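Local coordinates for hemolysin activator protein CdiB (Acinetobacter baumannii ACICU, PDB 6WIL) that probably works as the outer-membrane TpsB transporter of a contact-dependent growth inhibition system, secreting its partner toxin protein across the membrane, at residues 167-171 / 172-176; 349-352 / 353-356. One frame throughout, in Å; residues are numbered along the deposited sequence.

Contact 1: residues 167-171 / 172-176. With SO4 (sulfate ion), chain B.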
loop_
_atom_site.group_PDB
_atom_site.type_symbol
_atom_site.label_atom_id
_atom_site.label_comp_id
_atom_site.label_asym_id
_atom_site.label_seq_id
_atom_site.Cartn_x
_atom_site.Cartn_y
_atom_site.Cartn_z
ATOM N N ASP A 167 -27.713 -9.663 3.769
ATOM C CA ASP A 167 -26.898 -9.116 4.841
ATOM C C ASP A 167 -27.279 -7.665 5.123
ATOM O O ASP A 167 -28.002 -7.018 4.361
ATOM C CB ASP A 167 -25.412 -9.204 4.496
ATOM C CG ASP A 167 -24.856 -10.603 4.656
ATOM O OD1 ASP A 167 -25.644 -11.527 4.944
ATOM O OD2 ASP A 167 -23.628 -10.777 4.500
ATOM N N ILE A 168 -26.768 -7.153 6.235
ATOM C CA ILE A 168 -26.993 -5.761 6.607
ATOM C C ILE A 168 -26.026 -4.882 5.825
ATOM O O ILE A 168 -24.825 -5.168 5.756
ATOM C CB ILE A 168 -26.827 -5.572 8.123
ATOM C CG1 ILE A 168 -27.820 -6.466 8.870
ATOM C CG2 ILE A 168 -27.023 -4.112 8.503
ATOM C CD1 ILE A 168 -27.568 -6.559 10.358
ATOM N N VAL A 169 -26.550 -3.814 5.228
ATOM C CA VAL A 169 -25.740 -2.927 4.400
ATOM C C VAL A 169 -24.766 -2.155 5.279
ATOM O O VAL A 169 -25.174 -1.418 6.185
ATOM C CB VAL A 169 -26.628 -1.969 3.596
ATOM C CG1 VAL A 169 -25.776 -0.912 2.914
ATOM C CG2 VAL A 169 -27.449 -2.740 2.578
ATOM N N ASN A 170 -23.470 -2.314 5.007
ATOM C CA ASN A 170 -22.419 -1.574 5.694
ATOM C C ASN A 170 -21.458 -0.990 4.668
ATOM O O ASN A 170 -20.999 -1.699 3.767
ATOM C CB ASN A 170 -21.657 -2.463 6.676
ATOM C CG ASN A 170 -20.850 -1.657 7.670
ATOM O OD1 ASN A 170 -19.803 -1.105 7.334
ATOM N ND2 ASN A 170 -21.341 -1.577 8.901
ATOM N N LEU A 171 -21.141 0.298 4.821
ATOM C CA LEU A 171 -20.314 1.001 3.848
ATOM C C LEU A 171 -18.867 0.519 3.840
ATOM O O LEU A 171 -18.185 0.672 2.821
ATOM C CB LEU A 171 -20.359 2.505 4.121
ATOM C CG LEU A 171 -19.737 3.434 3.077
ATOM C CD1 LEU A 171 -20.391 3.234 1.716
ATOM C CD2 LEU A 171 -19.859 4.880 3.525
ATOM N N LYS A 172 -18.381 -0.051 4.945
ATOM C CA LYS A 172 -17.015 -0.566 4.965
ATOM C C LYS A 172 -16.880 -1.797 4.078
ATOM O O LYS A 172 -15.857 -1.978 3.409
ATOM C CB LYS A 172 -16.589 -0.893 6.396
ATOM C CG LYS A 172 -16.244 0.317 7.249
ATOM C CD LYS A 172 -15.771 -0.117 8.630
ATOM C CE LYS A 172 -16.739 0.327 9.714
ATOM N NZ LYS A 172 -16.706 1.806 9.913
ATOM N N ARG A 173 -17.905 -2.653 4.062
ATOM C CA ARG A 173 -17.886 -3.837 3.216
ATOM C C ARG A 173 -18.164 -3.500 1.757
ATOM O O ARG A 173 -17.602 -4.140 0.863
ATOM C CB ARG A 173 -18.893 -4.863 3.734
ATOM C CG ARG A 173 -18.644 -5.243 5.183
ATOM C CD ARG A 173 -19.531 -6.384 5.647
ATOM N NE ARG A 173 -19.101 -6.871 6.953
ATOM C CZ ARG A 173 -18.374 -7.967 7.143
ATOM N NH1 ARG A 173 -18.007 -8.711 6.110
ATOM N NH2 ARG A 173 -18.022 -8.322 8.370
ATOM N N LEU A 174 -19.014 -2.502 1.497
ATOM C CA LEU A 174 -19.205 -2.042 0.125
ATOM C C LEU A 174 -17.899 -1.515 -0.457
ATOM O O LEU A 174 -17.548 -1.823 -1.602
ATOM C CB LEU A 174 -20.282 -0.958 0.070
ATOM C CG LEU A 174 -21.687 -1.298 0.569
ATOM C CD1 LEU A 174 -22.666 -0.197 0.176
ATOM C CD2 LEU A 174 -22.139 -2.645 0.036
ATOM N N ASP A 175 -17.170 -0.710 0.320
ATOM C CA ASP A 175 -15.921 -0.134 -0.168
ATOM C C ASP A 175 -14.864 -1.207 -0.386
ATOM O O ASP A 175 -14.110 -1.152 -1.365
ATOM C CB ASP A 175 -15.407 0.921 0.812
ATOM C CG ASP A 175 -16.171 2.229 0.726
ATOM O OD1 ASP A 175 -17.040 2.366 -0.162
ATOM O OD2 ASP A 175 -15.893 3.127 1.549
ATOM N N GLN A 176 -14.785 -2.182 0.520
ATOM C CA GLN A 176 -13.831 -3.271 0.356
ATOM C C GLN A 176 -14.116 -4.055 -0.917
ATOM O O GLN A 176 -13.219 -4.279 -1.738
ATOM C CB GLN A 176 -13.874 -4.191 1.573
ATOM C CG GLN A 176 -12.798 -5.252 1.552
ATOM C CD GLN A 176 -11.404 -4.651 1.594
ATOM O OE1 GLN A 176 -11.201 -3.566 2.144
ATOM N NE2 GLN A 176 -10.437 -5.351 1.007
HETATM S S SO4 B . -15.296 -11.278 7.480
HETATM O O1 SO4 B . -15.152 -10.014 8.197
HETATM O O2 SO4 B . -13.977 -11.881 7.297
HETATM O O3 SO4 B . -15.918 -11.026 6.180
HETATM O O4 SO4 B . -16.139 -12.192 8.245
#
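N170 caps the first turn of helix 171-181: its OD1 takes the backbone N-H of K172 at 3.0 Å, on a lone pair in the amide plane, with an N-H...O angle of 155°. This reach depends on CG standing anti to the backbone N (chi1 -164°), which folds the amide over the start of the helix. OD1 also lies 3.4 Å from CB of K172, and the two side chains slant across each other. The other end of the amide is held too, ND2 donating to K114 O, which should fix its flip. The carbonyl of the same residue starts the helical ladder, receiving L174 N at 3.1 Å and, weakly, R173 N; the next rung joins D175 N to L171 O.

R173 runs extended from CG to NE and grips a sulfate, probably from the crystallisation liquor. NH1 reaches its O3 at 3.1 Å in the guanidinium plane, while NH2 makes a weak bond to O1; R321 is a second donor to the ion.

Apolar packing is modest. CD1 of L174 touches V169 CG1 at 4.2 Å and L171 CD1 slightly further off. The D175 carboxylate crosses L171, its OD1 3.9 Å from L171 CD1, but its OD2 is bonded to Y35 OH.

The turn belongs to the second POTRA domain. V169 and I168 rest on strand 132-149, whereas K172, D175 and Q176 meet barrel strand 308-326, with Q176 bonding R325 and G280 O.

Contact 2: residues 349-352 / 353-356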
loop_
_atom_site.group_PDB
_atom_site.type_symbol
_atom_site.label_atom_id
_atom_site.label_comp_id
_atom_site.label_asym_id
_atom_site.label_seq_id
_atom_site.Cartn_x
_atom_site.Cartn_y
_atom_site.Cartn_z
ATOM N N ILE A 349 33.285 -23.553 -11.501
ATOM C CA ILE A 349 33.600 -24.296 -10.286
ATOM C C ILE A 349 32.855 -23.639 -9.131
ATOM O O ILE A 349 32.983 -22.427 -8.912
ATOM C CB ILE A 349 35.112 -24.342 -10.012
ATOM C CG1 ILE A 349 35.871 -24.886 -11.226
ATOM C CG2 ILE A 349 35.395 -25.210 -8.797
ATOM C CD1 ILE A 349 35.702 -26.380 -11.444
ATOM N N GLU A 350 32.077 -24.433 -8.398
ATOM C CA GLU A 350 31.243 -23.896 -7.332
ATOM C C GLU A 350 32.070 -23.585 -6.092
ATOM O O GLU A 350 32.932 -24.370 -5.682
ATOM C CB GLU A 350 30.125 -24.876 -6.976
ATOM C CG GLU A 350 29.160 -24.355 -5.916
ATOM C CD GLU A 350 27.901 -25.198 -5.801
ATOM O OE1 GLU A 350 27.216 -25.119 -4.757
ATOM O OE2 GLU A 350 27.598 -25.941 -6.758
ATOM N N ILE A 351 31.802 -22.425 -5.501
ATOM C CA ILE A 351 32.389 -22.031 -4.227
ATOM C C ILE A 351 31.445 -22.510 -3.130
ATOM O O ILE A 351 30.375 -21.929 -2.926
ATOM C CB ILE A 351 32.610 -20.516 -4.165
ATOM C CG1 ILE A 351 33.482 -20.070 -5.344
ATOM C CG2 ILE A 351 33.247 -20.121 -2.847
ATOM C CD1 ILE A 351 33.023 -18.791 -5.995
ATOM N N ASN A 352 31.841 -23.577 -2.427
ATOM C CA ASN A 352 30.934 -24.249 -1.498
ATOM C C ASN A 352 30.454 -23.312 -0.394
ATOM O O ASN A 352 29.253 -23.242 -0.108
ATOM C CB ASN A 352 31.612 -25.481 -0.895
ATOM C CG ASN A 352 31.600 -26.677 -1.835
ATOM O OD1 ASN A 352 31.462 -26.529 -3.048
ATOM N ND2 ASN A 352 31.739 -27.871 -1.270
ATOM N N VAL A 353 31.375 -22.578 0.237
ATOM C CA VAL A 353 31.015 -21.750 1.384
ATOM C C VAL A 353 30.079 -20.604 1.032
ATOM O O VAL A 353 29.581 -19.928 1.939
ATOM C CB VAL A 353 32.272 -21.186 2.076
ATOM C CG1 VAL A 353 33.105 -22.313 2.661
ATOM C CG2 VAL A 353 33.092 -20.355 1.101
ATOM N N LEU A 354 29.822 -20.365 -0.252
ATOM C CA LEU A 354 28.888 -19.330 -0.672
ATOM C C LEU A 354 27.524 -19.881 -1.062
ATOM O O LEU A 354 26.665 -19.115 -1.509
ATOM C CB LEU A 354 29.473 -18.526 -1.834
ATOM C CG LEU A 354 30.639 -17.618 -1.449
ATOM C CD1 LEU A 354 30.942 -16.643 -2.573
ATOM C CD2 LEU A 354 30.336 -16.877 -0.152
ATOM N N HIS A 355 27.307 -21.185 -0.909
ATOM C CA HIS A 355 25.995 -21.777 -1.137
ATOM C C HIS A 355 25.113 -21.493 0.073
ATOM O O HIS A 355 25.412 -21.944 1.184
ATOM C CB HIS A 355 26.126 -23.278 -1.379
ATOM C CG HIS A 355 24.853 -23.937 -1.812
ATOM N ND1 HIS A 355 23.800 -24.163 -0.951
ATOM C CD2 HIS A 355 24.467 -24.427 -3.013
ATOM C CE1 HIS A 355 22.820 -24.759 -1.604
ATOM N NE2 HIS A 355 23.198 -24.932 -2.858
ATOM N N ARG A 356 24.033 -20.745 -0.134
ATOM C CA ARG A 356 23.212 -20.257 0.967
ATOM C C ARG A 356 21.746 -20.554 0.699
ATOM O O ARG A 356 21.185 -20.082 -0.295
ATOM C CB ARG A 356 23.426 -18.756 1.180
ATOM C CG ARG A 356 24.774 -18.424 1.797
ATOM C CD ARG A 356 25.103 -16.943 1.716
ATOM N NE ARG A 356 25.380 -16.506 0.350
ATOM C CZ ARG A 356 26.228 -15.531 0.037
ATOM N NH1 ARG A 356 26.422 -15.195 -1.231
ATOM N NH2 ARG A 356 26.899 -14.904 0.994
#
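E350 lays its carboxylate beside the imidazole of H355, OE1 lying 3.3 Å from CD2. The two flat groups are turned only 16° from one another, and OE1 comes at the C-H edge of the ring, close to its plane. An extended glutamate, with CG anti to the backbone N (chi1 -177°), spans the gap. OE1 stays 4.4 Å from H355 NE2, too far for a direct bond.

Beneath this pair the backbone makes two overlapping type I turns. L354 N donates to I351 O at 3.1 Å and H355 N to N352 O at 2.9 Å. The I351 methyl CG2 packs against L354 CG at 3.9 Å and V353 CG2 at 4.0 Å; I351 and L354 lie side by side and point the same way. L354 CD2 in turn sits over one face of the R356 guanidinium, offset toward its rim, while NH1 of that arginine makes a salt bridge to D5.

Backbone bonds of I351 to S344 and of R356 to S342 bracket the turns, so strand 349-371 spends three more residues than strand 329-346 between these pairings and bulges out on the surface.

Chemically, E350 and H355 meet through a C-H...O approach at CD2 and form no salt bridge; the nearby negative charge could at most modestly favour a protonated imidazole.

Contact 1 precedes contact 2 along the chain, and the two lie on opposite sides of its centre, 54 Å apart between centres and about 35 Å between nearest atoms. The first belongs to the POTRA part, the second to the 16-strand antiparallel barrel, so they share no secondary-structure element. The barrel nevertheless spans the distance: contact 1 rests on strand 308-326, which pairs with strand 329-346, which pairs with strand 349-371 carrying contact 2. As in other TpsB transporters, the POTRA end is probably periplasmic and the hairpin end at 346-349 extracellular. The contacts thus lie near opposite ends of the barrel, one at the POTRA side and one at the probable extracellular rim.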